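Local atomic coordinates of putative oxidoreductase (Bacteroides fragilis NCTC 9343, PDB entry 3EOF), a protein that probably acts as an FMN-dependent oxidoreductase of the nitroreductase family, although its substrate and physiological role are not established. Residues R9-I20 with T158-Q168; L24-S32 with T116-L126. All coordinates share one frame; numbering follows the deposited sequence.

Interaction 1 (R9-I20 with T158-Q168). With FMN (flavin mononucleotide), chain C.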
loop_
_atom_site.group_PDB
_atom_site.type_symbol
_atom_site.label_atom_id
_atom_site.label_comp_id
_atom_site.label_asym_id
_atom_site.label_seq_id
_atom_site.Cartn_x
_atom_site.Cartn_y
_atom_site.Cartn_z
ATOM N N ARG A 9 13.259 -13.436 -0.009
ATOM C CA ARG A 9 12.376 -13.243 -1.121
ATOM C C ARG A 9 13.053 -12.453 -2.249
ATOM O O ARG A 9 13.981 -11.673 -2.068
ATOM C CB ARG A 9 11.051 -12.551 -0.707
ATOM C CG ARG A 9 11.164 -11.015 -0.447
ATOM C CD ARG A 9 9.858 -10.309 -0.540
ATOM N NE ARG A 9 9.282 -10.504 -1.844
ATOM C CZ ARG A 9 9.600 -9.805 -2.937
ATOM N NH1 ARG A 9 10.474 -8.816 -2.880
ATOM N NH2 ARG A 9 9.020 -10.088 -4.087
ATOM N N ARG A 10 12.558 -12.707 -3.434
ATOM C CA ARG A 10 12.984 -11.990 -4.579
ATOM C C ARG A 10 11.840 -12.058 -5.557
ATOM O O ARG A 10 11.027 -12.989 -5.514
ATOM C CB ARG A 10 14.288 -12.584 -5.120
ATOM C CG ARG A 10 14.180 -13.973 -5.593
ATOM C CD ARG A 10 15.473 -14.666 -5.392
ATOM N NE ARG A 10 15.704 -14.990 -3.993
ATOM C CZ ARG A 10 16.888 -15.342 -3.497
ATOM N NH1 ARG A 10 17.960 -15.388 -4.281
ATOM N NH2 ARG A 10 17.023 -15.619 -2.207
ATOM N N THR A 11 11.799 -11.064 -6.431
ATOM C CA THR A 11 10.791 -10.959 -7.447
ATOM C C THR A 11 11.081 -12.040 -8.499
ATOM O O THR A 11 12.231 -12.242 -8.889
ATOM C CB THR A 11 10.787 -9.516 -8.122
ATOM O OG1 THR A 11 10.239 -8.556 -7.216
ATOM C CG2 THR A 11 9.930 -9.501 -9.335
ATOM N N ILE A 12 10.011 -12.678 -8.978
ATOM C CA ILE A 12 10.106 -13.728 -9.951
ATOM C C ILE A 12 9.310 -13.271 -11.131
ATOM O O ILE A 12 8.131 -12.887 -10.981
ATOM C CB ILE A 12 9.554 -15.065 -9.411
ATOM C CG1 ILE A 12 10.345 -15.515 -8.163
ATOM C CG2 ILE A 12 9.570 -16.089 -10.506
ATOM C CD1 ILE A 12 11.826 -15.846 -8.419
ATOM N N ARG A 13 9.965 -13.305 -12.293
ATOM C CA ARG A 13 9.418 -12.846 -13.556
ATOM C C ARG A 13 9.310 -13.941 -14.629
ATOM O O ARG A 13 8.869 -13.672 -15.740
ATOM C CB ARG A 13 10.321 -11.736 -14.110
ATOM C CG ARG A 13 10.382 -10.489 -13.262
ATOM C CD ARG A 13 11.407 -9.518 -13.779
ATOM N NE ARG A 13 11.387 -8.276 -13.013
ATOM C CZ ARG A 13 12.061 -8.039 -11.884
ATOM N NH1 ARG A 13 12.831 -8.955 -11.316
ATOM N NH2 ARG A 13 11.952 -6.861 -11.297
ATOM N N LYS A 14 9.754 -15.160 -14.324
ATOM C CA LYS A 14 9.723 -16.269 -15.275
ATOM C C LYS A 14 8.944 -17.348 -14.554
ATOM O O LYS A 14 9.258 -17.639 -13.404
ATOM C CB LYS A 14 11.122 -16.785 -15.576
ATOM C CG LYS A 14 12.095 -15.805 -16.125
ATOM C CD LYS A 14 11.844 -15.511 -17.551
ATOM C CE LYS A 14 12.891 -14.523 -18.079
ATOM N NZ LYS A 14 14.294 -15.016 -17.923
ATOM N N TYR A 15 7.956 -17.943 -15.227
ATOM C CA TYR A 15 7.071 -18.900 -14.581
ATOM C C TYR A 15 7.046 -20.199 -15.326
ATOM O O TYR A 15 7.273 -20.288 -16.545
ATOM C CB TYR A 15 5.650 -18.323 -14.450
ATOM C CG TYR A 15 5.686 -16.900 -13.930
ATOM C CD1 TYR A 15 5.888 -16.636 -12.580
ATOM C CD2 TYR A 15 5.614 -15.814 -14.809
ATOM C CE1 TYR A 15 5.981 -15.322 -12.110
ATOM C CE2 TYR A 15 5.677 -14.486 -14.341
ATOM C CZ TYR A 15 5.858 -14.255 -13.010
ATOM O OH TYR A 15 5.930 -12.960 -12.564
ATOM N N GLN A 16 6.787 -21.219 -14.543
ATOM C CA GLN A 16 6.733 -22.570 -15.001
ATOM C C GLN A 16 5.395 -22.705 -15.744
ATOM O O GLN A 16 4.448 -21.942 -15.496
ATOM C CB GLN A 16 6.815 -23.473 -13.756
ATOM C CG GLN A 16 7.174 -24.878 -13.996
ATOM C CD GLN A 16 6.909 -25.744 -12.779
ATOM O OE1 GLN A 16 6.993 -25.250 -11.642
ATOM N NE2 GLN A 16 6.565 -27.052 -13.017
ATOM N N GLN A 17 5.347 -23.631 -16.693
ATOM C CA GLN A 17 4.134 -23.957 -17.426
ATOM C C GLN A 17 3.381 -24.868 -16.491
ATOM O O GLN A 17 3.428 -26.089 -16.662
ATOM C CB GLN A 17 4.468 -24.761 -18.695
ATOM C CG GLN A 17 5.190 -23.992 -19.757
ATOM C CD GLN A 17 4.270 -23.025 -20.455
ATOM O OE1 GLN A 17 3.281 -23.434 -21.079
ATOM N NE2 GLN A 17 4.590 -21.737 -20.370
ATOM N N LYS A 18 2.722 -24.279 -15.503
ATOM C CA LYS A 18 1.993 -24.990 -14.459
ATOM C C LYS A 18 0.983 -23.979 -13.945
ATOM O O LYS A 18 1.345 -22.869 -13.579
ATOM C CB LYS A 18 2.934 -25.427 -13.347
ATOM C CG LYS A 18 2.263 -26.042 -12.125
ATOM C CD LYS A 18 3.328 -26.493 -11.136
ATOM C CE LYS A 18 2.775 -27.010 -9.800
ATOM N NZ LYS A 18 1.654 -27.909 -10.029
ATOM N N ASP A 19 -0.291 -24.352 -13.960
ATOM C CA ASP A 19 -1.361 -23.445 -13.574
ATOM C C ASP A 19 -1.486 -23.349 -12.046
ATOM O O ASP A 19 -1.007 -24.211 -11.326
ATOM C CB ASP A 19 -2.668 -23.911 -14.221
ATOM C CG ASP A 19 -3.718 -22.790 -14.316
ATOM O OD1 ASP A 19 -3.426 -21.591 -14.055
ATOM O OD2 ASP A 19 -4.857 -23.113 -14.671
ATOM N N ILE A 20 -2.065 -22.248 -11.572
ATOM C CA ILE A 20 -2.389 -22.071 -10.165
ATOM C C ILE A 20 -3.861 -22.511 -10.118
ATOM O O ILE A 20 -4.674 -22.003 -10.870
ATOM C CB ILE A 20 -2.217 -20.593 -9.702
ATOM C CG1 ILE A 20 -0.783 -20.072 -10.032
ATOM C CG2 ILE A 20 -2.574 -20.442 -8.204
ATOM C CD1 ILE A 20 -0.527 -18.582 -9.701
ATOM N N THR A 158 1.754 -10.268 -11.393
ATOM C CA THR A 158 1.869 -11.504 -12.181
ATOM C C THR A 158 2.337 -12.572 -11.169
ATOM O O THR A 158 3.223 -12.322 -10.361
ATOM C CB THR A 158 2.798 -11.286 -13.361
ATOM O OG1 THR A 158 4.105 -10.916 -12.891
ATOM C CG2 THR A 158 2.201 -10.137 -14.278
ATOM N N VAL A 159 1.665 -13.715 -11.181
ATOM C CA VAL A 159 1.868 -14.792 -10.226
ATOM C C VAL A 159 2.017 -16.117 -10.976
ATOM O O VAL A 159 1.281 -16.386 -11.954
ATOM C CB VAL A 159 0.592 -15.089 -9.333
ATOM C CG1 VAL A 159 1.016 -15.693 -8.014
ATOM C CG2 VAL A 159 -0.271 -13.901 -9.139
ATOM N N GLY A 160 2.939 -16.955 -10.495
ATOM C CA GLY A 160 3.158 -18.259 -11.082
ATOM C C GLY A 160 4.128 -19.032 -10.260
ATOM O O GLY A 160 4.669 -18.516 -9.299
ATOM N N TYR A 161 4.317 -20.296 -10.602
ATOM C CA TYR A 161 5.337 -21.090 -9.952
ATOM C C TYR A 161 6.635 -20.652 -10.603
ATOM O O TYR A 161 6.667 -20.466 -11.797
ATOM C CB TYR A 161 5.089 -22.564 -10.159
ATOM C CG TYR A 161 3.928 -23.031 -9.370
ATOM C CD1 TYR A 161 2.642 -22.979 -9.888
ATOM C CD2 TYR A 161 4.108 -23.517 -8.092
ATOM C CE1 TYR A 161 1.584 -23.425 -9.168
ATOM C CE2 TYR A 161 3.064 -23.978 -7.375
ATOM C CZ TYR A 161 1.796 -23.927 -7.910
ATOM O OH TYR A 161 0.756 -24.391 -7.156
ATOM N N PRO A 162 7.689 -20.448 -9.806
ATOM C CA PRO A 162 8.935 -19.894 -10.330
ATOM C C PRO A 162 9.663 -20.751 -11.339
ATOM O O PRO A 162 9.784 -21.942 -11.142
ATOM C CB PRO A 162 9.811 -19.758 -9.080
ATOM C CG PRO A 162 8.929 -19.895 -7.917
ATOM C CD PRO A 162 7.772 -20.721 -8.355
ATOM N N ALA A 163 10.147 -20.140 -12.419
ATOM C CA ALA A 163 10.962 -20.838 -13.424
ATOM C C ALA A 163 12.343 -20.128 -13.549
ATOM O O ALA A 163 12.988 -20.130 -14.598
ATOM C CB ALA A 163 10.223 -20.919 -14.796
ATOM N N GLU A 164 12.753 -19.476 -12.457
ATOM C CA GLU A 164 14.057 -18.841 -12.362
ATOM C C GLU A 164 14.433 -18.755 -10.906
ATOM O O GLU A 164 13.569 -18.711 -10.033
ATOM C CB GLU A 164 14.082 -17.442 -12.969
ATOM C CG GLU A 164 13.124 -16.468 -12.319
ATOM C CD GLU A 164 13.293 -15.049 -12.809
ATOM O OE1 GLU A 164 14.209 -14.812 -13.623
ATOM O OE2 GLU A 164 12.485 -14.180 -12.407
ATOM N N SER A 165 15.738 -18.711 -10.670
ATOM C CA SER A 165 16.301 -18.629 -9.337
ATOM C C SER A 165 17.296 -17.500 -9.402
ATOM O O SER A 165 18.483 -17.732 -9.454
ATOM C CB SER A 165 16.982 -19.929 -8.964
ATOM O OG SER A 165 16.059 -20.998 -9.009
ATOM N N PRO A 166 16.796 -16.260 -9.431
ATOM C CA PRO A 166 17.640 -15.107 -9.555
ATOM C C PRO A 166 18.394 -14.776 -8.272
ATOM O O PRO A 166 18.059 -15.285 -7.183
ATOM C CB PRO A 166 16.652 -14.018 -9.919
ATOM C CG PRO A 166 15.427 -14.437 -9.347
ATOM C CD PRO A 166 15.378 -15.869 -9.357
ATOM N N LYS A 167 19.451 -13.993 -8.433
ATOM C CA LYS A 167 20.247 -13.556 -7.318
ATOM C C LYS A 167 19.321 -12.521 -6.657
ATOM O O LYS A 167 18.508 -11.871 -7.333
ATOM C CB LYS A 167 21.581 -12.927 -7.797
ATOM C CG LYS A 167 22.694 -12.898 -6.732
ATOM C CD LYS A 167 24.004 -12.099 -7.100
ATOM C CE LYS A 167 23.949 -10.610 -6.690
ATOM N NZ LYS A 167 25.303 -9.935 -6.675
ATOM N N GLN A 168 19.394 -12.424 -5.336
ATOM C CA GLN A 168 18.595 -11.463 -4.605
ATOM C C GLN A 168 19.187 -10.080 -4.834
ATOM O O GLN A 168 20.402 -9.940 -4.956
ATOM C CB GLN A 168 18.611 -11.793 -3.132
ATOM C CG GLN A 168 17.544 -11.103 -2.358
ATOM C CD GLN A 168 17.442 -11.613 -0.946
ATOM O OE1 GLN A 168 18.441 -11.799 -0.277
ATOM N NE2 GLN A 168 16.221 -11.804 -0.476
HETATM N N1 FMN C . 9.414 -5.188 -11.778
HETATM C C2 FMN C . 9.385 -5.212 -13.178
HETATM O O2 FMN C . 10.087 -6.010 -13.817
HETATM N N3 FMN C . 8.589 -4.313 -13.892
HETATM C C4 FMN C . 7.781 -3.350 -13.256
HETATM O O4 FMN C . 6.779 -2.851 -13.895
HETATM C C4A FMN C . 7.843 -3.331 -11.828
HETATM N N5 FMN C . 7.082 -2.407 -11.126
HETATM C C5A FMN C . 7.066 -2.377 -9.740
HETATM C C6 FMN C . 6.249 -1.420 -9.122
HETATM C C7 FMN C . 6.192 -1.320 -7.744
HETATM C C7M FMN C . 5.314 -0.254 -7.153
HETATM C C8 FMN C . 6.965 -2.177 -6.964
HETATM C C8M FMN C . 6.710 -2.215 -5.494
HETATM C C9 FMN C . 7.791 -3.145 -7.578
HETATM C C9A FMN C . 7.864 -3.269 -8.989
HETATM N N10 FMN C . 8.670 -4.207 -9.683
HETATM C C10 FMN C . 8.654 -4.238 -11.089
HETATM C "C1'" FMN C . 9.629 -5.151 -8.962
HETATM C "C2'" FMN C . 10.841 -4.357 -8.492
HETATM O "O2'" FMN C . 11.623 -4.007 -9.642
HETATM C "C3'" FMN C . 11.613 -5.098 -7.419
HETATM O "O3'" FMN C . 10.866 -5.246 -6.197
HETATM C "C4'" FMN C . 12.950 -4.421 -7.086
HETATM O "O4'" FMN C . 13.854 -4.535 -8.167
HETATM C "C5'" FMN C . 13.608 -5.136 -5.940
HETATM O "O5'" FMN C . 13.646 -6.504 -6.352
HETATM P P FMN C . 13.136 -7.706 -5.376
HETATM O O1P FMN C . 11.619 -7.590 -5.115
HETATM O O2P FMN C . 13.870 -7.582 -4.066
HETATM O O3P FMN C . 13.607 -8.987 -6.080
HETATM O O HOH W 1 20.827 -14.287 -3.676
HETATM O O HOH W 2 19.661 -15.046 -0.290
HETATM O O HOH W 3 13.356 -11.902 -11.451
HETATM O O HOH W 4 3.348 -21.295 -13.024
HETATM O O HOH W 5 8.542 -23.843 -10.209
#
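Arg9, at the start of the FMN-binding loop of this nitroreductase fold, gives its carbonyl O to the Gln168 side-chain amide, with NE2 to O at 2.8 Å and a nearly straight N-H...O angle of 169°. Its own side chain turns to the FMN phosphate, the guanidinium NH1 reaching O1P, and also serves Arg34 O of the second subunit. Arg10 points across the contact. Its NH1 bonds to Pro166 O at 2.9 Å, in the plane of both groups, and Gln168 CB lies over one guanidinium face; NH2 turns to Asn8 O, outside the contact. Thr11 adds two phosphate bonds, backbone N to O3P and OG1 to O1P. Ile12 splits its branches, CD1 against Pro166 CD at 3.7 Å and CG2 against Pro162. Arg13 illustrates second-shell positioning: its backbone N donates to Glu164 OE2 at 2.7 Å (175°), on the anti side of the carboxylate, somewhat out of its plane. A water joins that oxygen to Thr11 O and Arg13 NH1, while NE and NH2 reach O2 and N1 of the flavin, where positive charge could stabilise the reduced ring. Around Tyr15 the backbones form a single beta bridge to Pro162, through Lys14 O with Ala163 N and Gln16 N with Tyr161 O. The Tyr15 phenol reaches Thr158, OH to OG1 at 2.8 Å. Extended from CB to CE, with CG anti to the backbone N (chi1 173°), Lys18 sets CE 3.7 Å above the centre of the Tyr161 ring, a CH-pi contact supplemented by cation-pi from NZ. Ile20 CD1 packs on Val159 CG1 at 3.7 Å.

Interaction 2 (L24-S32 with T116-L126)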
loop_
_atom_site.group_PDB
_atom_site.type_symbol
_atom_site.label_atom_id
_atom_site.label_comp_id
_atom_site.label_asym_id
_atom_site.label_seq_id
_atom_site.Cartn_x
_atom_site.Cartn_y
_atom_site.Cartn_z
ATOM N N LEU A 24 -6.366 -22.783 -4.745
ATOM C CA LEU A 24 -5.173 -22.082 -4.219
ATOM C C LEU A 24 -5.250 -20.569 -4.408
ATOM O O LEU A 24 -5.092 -19.823 -3.447
ATOM C CB LEU A 24 -3.846 -22.657 -4.795
ATOM C CG LEU A 24 -2.548 -21.994 -4.284
ATOM C CD1 LEU A 24 -2.477 -22.066 -2.760
ATOM C CD2 LEU A 24 -1.318 -22.596 -4.918
ATOM N N LEU A 25 -5.458 -20.106 -5.634
ATOM C CA LEU A 25 -5.611 -18.677 -5.841
ATOM C C LEU A 25 -6.715 -18.079 -4.925
ATOM O O LEU A 25 -6.505 -17.092 -4.253
ATOM C CB LEU A 25 -5.886 -18.341 -7.317
ATOM C CG LEU A 25 -5.734 -16.861 -7.593
ATOM C CD1 LEU A 25 -4.274 -16.318 -7.415
ATOM C CD2 LEU A 25 -6.255 -16.575 -9.020
ATOM N N ASN A 26 -7.890 -18.680 -4.892
ATOM C CA ASN A 26 -8.962 -18.161 -4.065
ATOM C C ASN A 26 -8.653 -18.223 -2.592
ATOM O O ASN A 26 -9.078 -17.352 -1.857
ATOM C CB ASN A 26 -10.271 -18.886 -4.340
ATOM C CG ASN A 26 -10.855 -18.585 -5.719
ATOM O OD1 ASN A 26 -10.600 -17.536 -6.335
ATOM N ND2 ASN A 26 -11.656 -19.517 -6.204
ATOM N N ASP A 27 -7.916 -19.239 -2.152
ATOM C CA ASP A 27 -7.571 -19.364 -0.726
ATOM C C ASP A 27 -6.582 -18.252 -0.329
ATOM O O ASP A 27 -6.747 -17.622 0.692
ATOM C CB ASP A 27 -7.006 -20.743 -0.425
ATOM C CG ASP A 27 -7.056 -21.112 1.073
ATOM O OD1 ASP A 27 -7.849 -20.526 1.852
ATOM O OD2 ASP A 27 -6.303 -22.040 1.461
ATOM N N LEU A 28 -5.575 -18.018 -1.169
ATOM C CA LEU A 28 -4.605 -16.951 -0.979
ATOM C C LEU A 28 -5.307 -15.601 -0.969
ATOM O O LEU A 28 -5.072 -14.820 -0.094
ATOM C CB LEU A 28 -3.550 -16.964 -2.103
ATOM C CG LEU A 28 -2.582 -18.152 -2.121
ATOM C CD1 LEU A 28 -1.758 -18.113 -3.428
ATOM C CD2 LEU A 28 -1.723 -18.124 -0.889
ATOM N N LEU A 29 -6.166 -15.333 -1.952
ATOM C CA LEU A 29 -6.923 -14.084 -1.991
ATOM C C LEU A 29 -7.850 -13.957 -0.764
ATOM O O LEU A 29 -7.774 -12.962 -0.064
ATOM C CB LEU A 29 -7.668 -13.930 -3.317
ATOM C CG LEU A 29 -6.822 -13.657 -4.572
ATOM C CD1 LEU A 29 -7.578 -14.013 -5.799
ATOM C CD2 LEU A 29 -6.327 -12.210 -4.628
ATOM N N GLU A 30 -8.629 -14.984 -0.429
ATOM C CA GLU A 30 -9.520 -14.890 0.702
ATOM C C GLU A 30 -8.748 -14.522 1.962
ATOM O O GLU A 30 -9.209 -13.703 2.761
ATOM C CB GLU A 30 -10.291 -16.189 0.925
ATOM C CG GLU A 30 -11.355 -16.062 1.997
ATOM C CD GLU A 30 -12.163 -17.323 2.216
ATOM O OE1 GLU A 30 -11.926 -18.351 1.550
ATOM O OE2 GLU A 30 -13.066 -17.265 3.053
ATOM N N THR A 31 -7.578 -15.133 2.142
ATOM C CA THR A 31 -6.712 -14.845 3.289
ATOM C C THR A 31 -6.127 -13.442 3.146
ATOM O O THR A 31 -6.096 -12.682 4.089
ATOM C CB THR A 31 -5.600 -15.913 3.492
ATOM O OG1 THR A 31 -6.158 -17.241 3.523
ATOM C CG2 THR A 31 -4.885 -15.677 4.800
ATOM N N SER A 32 -5.702 -13.050 1.963
ATOM C CA SER A 32 -5.168 -11.704 1.830
ATOM C C SER A 32 -6.191 -10.663 2.278
ATOM O O SER A 32 -5.828 -9.644 2.856
ATOM C CB SER A 32 -4.685 -11.436 0.412
ATOM O OG SER A 32 -5.766 -11.216 -0.464
ATOM N N THR A 116 -0.304 -8.481 1.172
ATOM C CA THR A 116 -0.604 -9.643 2.032
ATOM C C THR A 116 -0.657 -10.839 1.096
ATOM O O THR A 116 -0.045 -11.861 1.350
ATOM C CB THR A 116 -1.890 -9.484 2.872
ATOM O OG1 THR A 116 -1.804 -8.291 3.663
ATOM C CG2 THR A 116 -2.064 -10.661 3.803
ATOM N N PHE A 117 -1.339 -10.684 -0.025
ATOM C CA PHE A 117 -1.399 -11.743 -1.029
ATOM C C PHE A 117 -0.018 -12.168 -1.493
ATOM O O PHE A 117 0.280 -13.354 -1.459
ATOM C CB PHE A 117 -2.221 -11.322 -2.256
ATOM C CG PHE A 117 -2.099 -12.283 -3.384
ATOM C CD1 PHE A 117 -2.830 -13.458 -3.391
ATOM C CD2 PHE A 117 -1.194 -12.041 -4.425
ATOM C CE1 PHE A 117 -2.652 -14.388 -4.422
ATOM C CE2 PHE A 117 -1.008 -12.959 -5.435
ATOM C CZ PHE A 117 -1.735 -14.123 -5.450
ATOM N N CYS A 118 0.801 -11.210 -1.954
ATOM C CA CYS A 118 2.166 -11.516 -2.434
ATOM C C CYS A 118 2.989 -12.309 -1.416
ATOM O O CYS A 118 3.681 -13.232 -1.771
ATOM C CB CYS A 118 2.899 -10.275 -2.851
ATOM S SG CYS A 118 2.238 -9.625 -4.379
ATOM N N THR A 119 2.903 -11.928 -0.157
ATOM C CA THR A 119 3.566 -12.630 0.937
ATOM C C THR A 119 3.056 -14.055 1.153
ATOM O O THR A 119 3.829 -14.999 1.433
ATOM C CB THR A 119 3.364 -11.823 2.220
ATOM O OG1 THR A 119 3.879 -10.501 2.011
ATOM C CG2 THR A 119 4.054 -12.455 3.376
ATOM N N LEU A 120 1.749 -14.214 1.064
ATOM C CA LEU A 120 1.113 -15.520 1.203
ATOM C C LEU A 120 1.443 -16.387 -0.010
ATOM O O LEU A 120 1.723 -17.559 0.132
ATOM C CB LEU A 120 -0.395 -15.379 1.392
ATOM C CG LEU A 120 -0.826 -14.833 2.760
ATOM C CD1 LEU A 120 -2.297 -14.495 2.719
ATOM C CD2 LEU A 120 -0.560 -15.783 3.911
ATOM N N ALA A 121 1.419 -15.787 -1.193
ATOM C CA ALA A 121 1.738 -16.462 -2.431
ATOM C C ALA A 121 3.171 -16.981 -2.382
ATOM O O ALA A 121 3.443 -18.150 -2.617
ATOM C CB ALA A 121 1.507 -15.496 -3.626
ATOM N N GLU A 122 4.097 -16.127 -2.004
ATOM C CA GLU A 122 5.493 -16.556 -1.865
ATOM C C GLU A 122 5.676 -17.636 -0.813
ATOM O O GLU A 122 6.451 -18.562 -1.008
ATOM C CB GLU A 122 6.390 -15.367 -1.622
ATOM C CG GLU A 122 6.498 -14.468 -2.858
ATOM C CD GLU A 122 7.317 -13.196 -2.603
ATOM O OE1 GLU A 122 7.560 -12.858 -1.432
ATOM O OE2 GLU A 122 7.706 -12.532 -3.567
ATOM N N GLU A 123 4.927 -17.558 0.271
ATOM C CA GLU A 123 4.970 -18.580 1.304
ATOM C C GLU A 123 4.467 -19.917 0.738
ATOM O O GLU A 123 4.963 -20.979 1.138
ATOM C CB GLU A 123 4.118 -18.161 2.506
ATOM C CG GLU A 123 4.346 -18.990 3.787
ATOM C CD GLU A 123 5.763 -18.852 4.343
ATOM O OE1 GLU A 123 6.511 -17.984 3.863
ATOM O OE2 GLU A 123 6.130 -19.597 5.281
ATOM N N ALA A 124 3.487 -19.847 -0.180
ATOM C CA ALA A 124 2.945 -21.013 -0.883
ATOM C C ALA A 124 3.870 -21.495 -2.027
ATOM O O ALA A 124 3.519 -22.400 -2.768
ATOM C CB ALA A 124 1.547 -20.720 -1.427
ATOM N N GLY A 125 5.054 -20.931 -2.171
ATOM C CA GLY A 125 5.975 -21.427 -3.198
ATOM C C GLY A 125 5.810 -20.748 -4.552
ATOM O O GLY A 125 6.425 -21.136 -5.519
ATOM N N LEU A 126 4.975 -19.733 -4.635
ATOM C CA LEU A 126 4.819 -19.018 -5.917
ATOM C C LEU A 126 5.796 -17.829 -6.022
ATOM O O LEU A 126 6.447 -17.436 -5.060
ATOM C CB LEU A 126 3.387 -18.548 -6.073
ATOM C CG LEU A 126 2.256 -19.576 -6.090
ATOM C CD1 LEU A 126 0.901 -18.953 -5.675
ATOM C CD2 LEU A 126 2.136 -20.263 -7.426
#
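Asp27 O is gripped twice by Thr31, by its OG1 at 2.9 Å and by its backbone N, the two arriving from opposite faces of the carbonyl plane. With the hydroxyl thus turned back, CG2 of Thr31 is left to meet Leu120 CD1 at 3.5 Å. Ser32 OG also bonds within its own helix, to Leu29 O in the carbonyl plane, on a lone pair, while CB packs 3.6 Å from Phe117 CB. Phe117 is a knob: a chi1 of 170° carries CG away from the backbone N and sends the ring into the hole formed by Leu25, Leu28, Leu29 and Ser32, and CE1 approaches Leu28 CB to 3.6 Å. Leu28 divides its methyls: CD2 lies against the Leu120 backbone and CB, whereas CD1 meets Leu126 CD1 at 3.6 Å. A Schellman motif with Gly125 as its C-prime residue ends helix 100-123 and brings the Leu126 side chain against Leu24 and Leu28. Leu29 and Phe117 both rest on Leu75 of strand 73-80. The axes of 24-32 and 116-123 approach to 8.6 Å, their N-to-C directions 138° apart, so this is apolar packing of two helices running in broadly opposite directions against the sheet of a nitroreductase fold.

From the N terminus the chain runs first through loop 9-20 and then helix 22-32, each far ahead of its partner in sequence. The end of helix 100-123, with the turn after it, closes the inner loop at interaction 2. Only afterwards does strand 151-160, continuing into 161-168, return to loop 9-20 and close interaction 1; interaction 2 is therefore nested within it. The centres of the two contacts lie about 14 Å apart, and the contacts meet at their margins: Arg9 forms a salt bridge with Glu122, Pro162 packs on Gly125, and Tyr161 meets Leu24. Together they join the FMN-binding loop, two helices and the sheet, and both reach the second subunit.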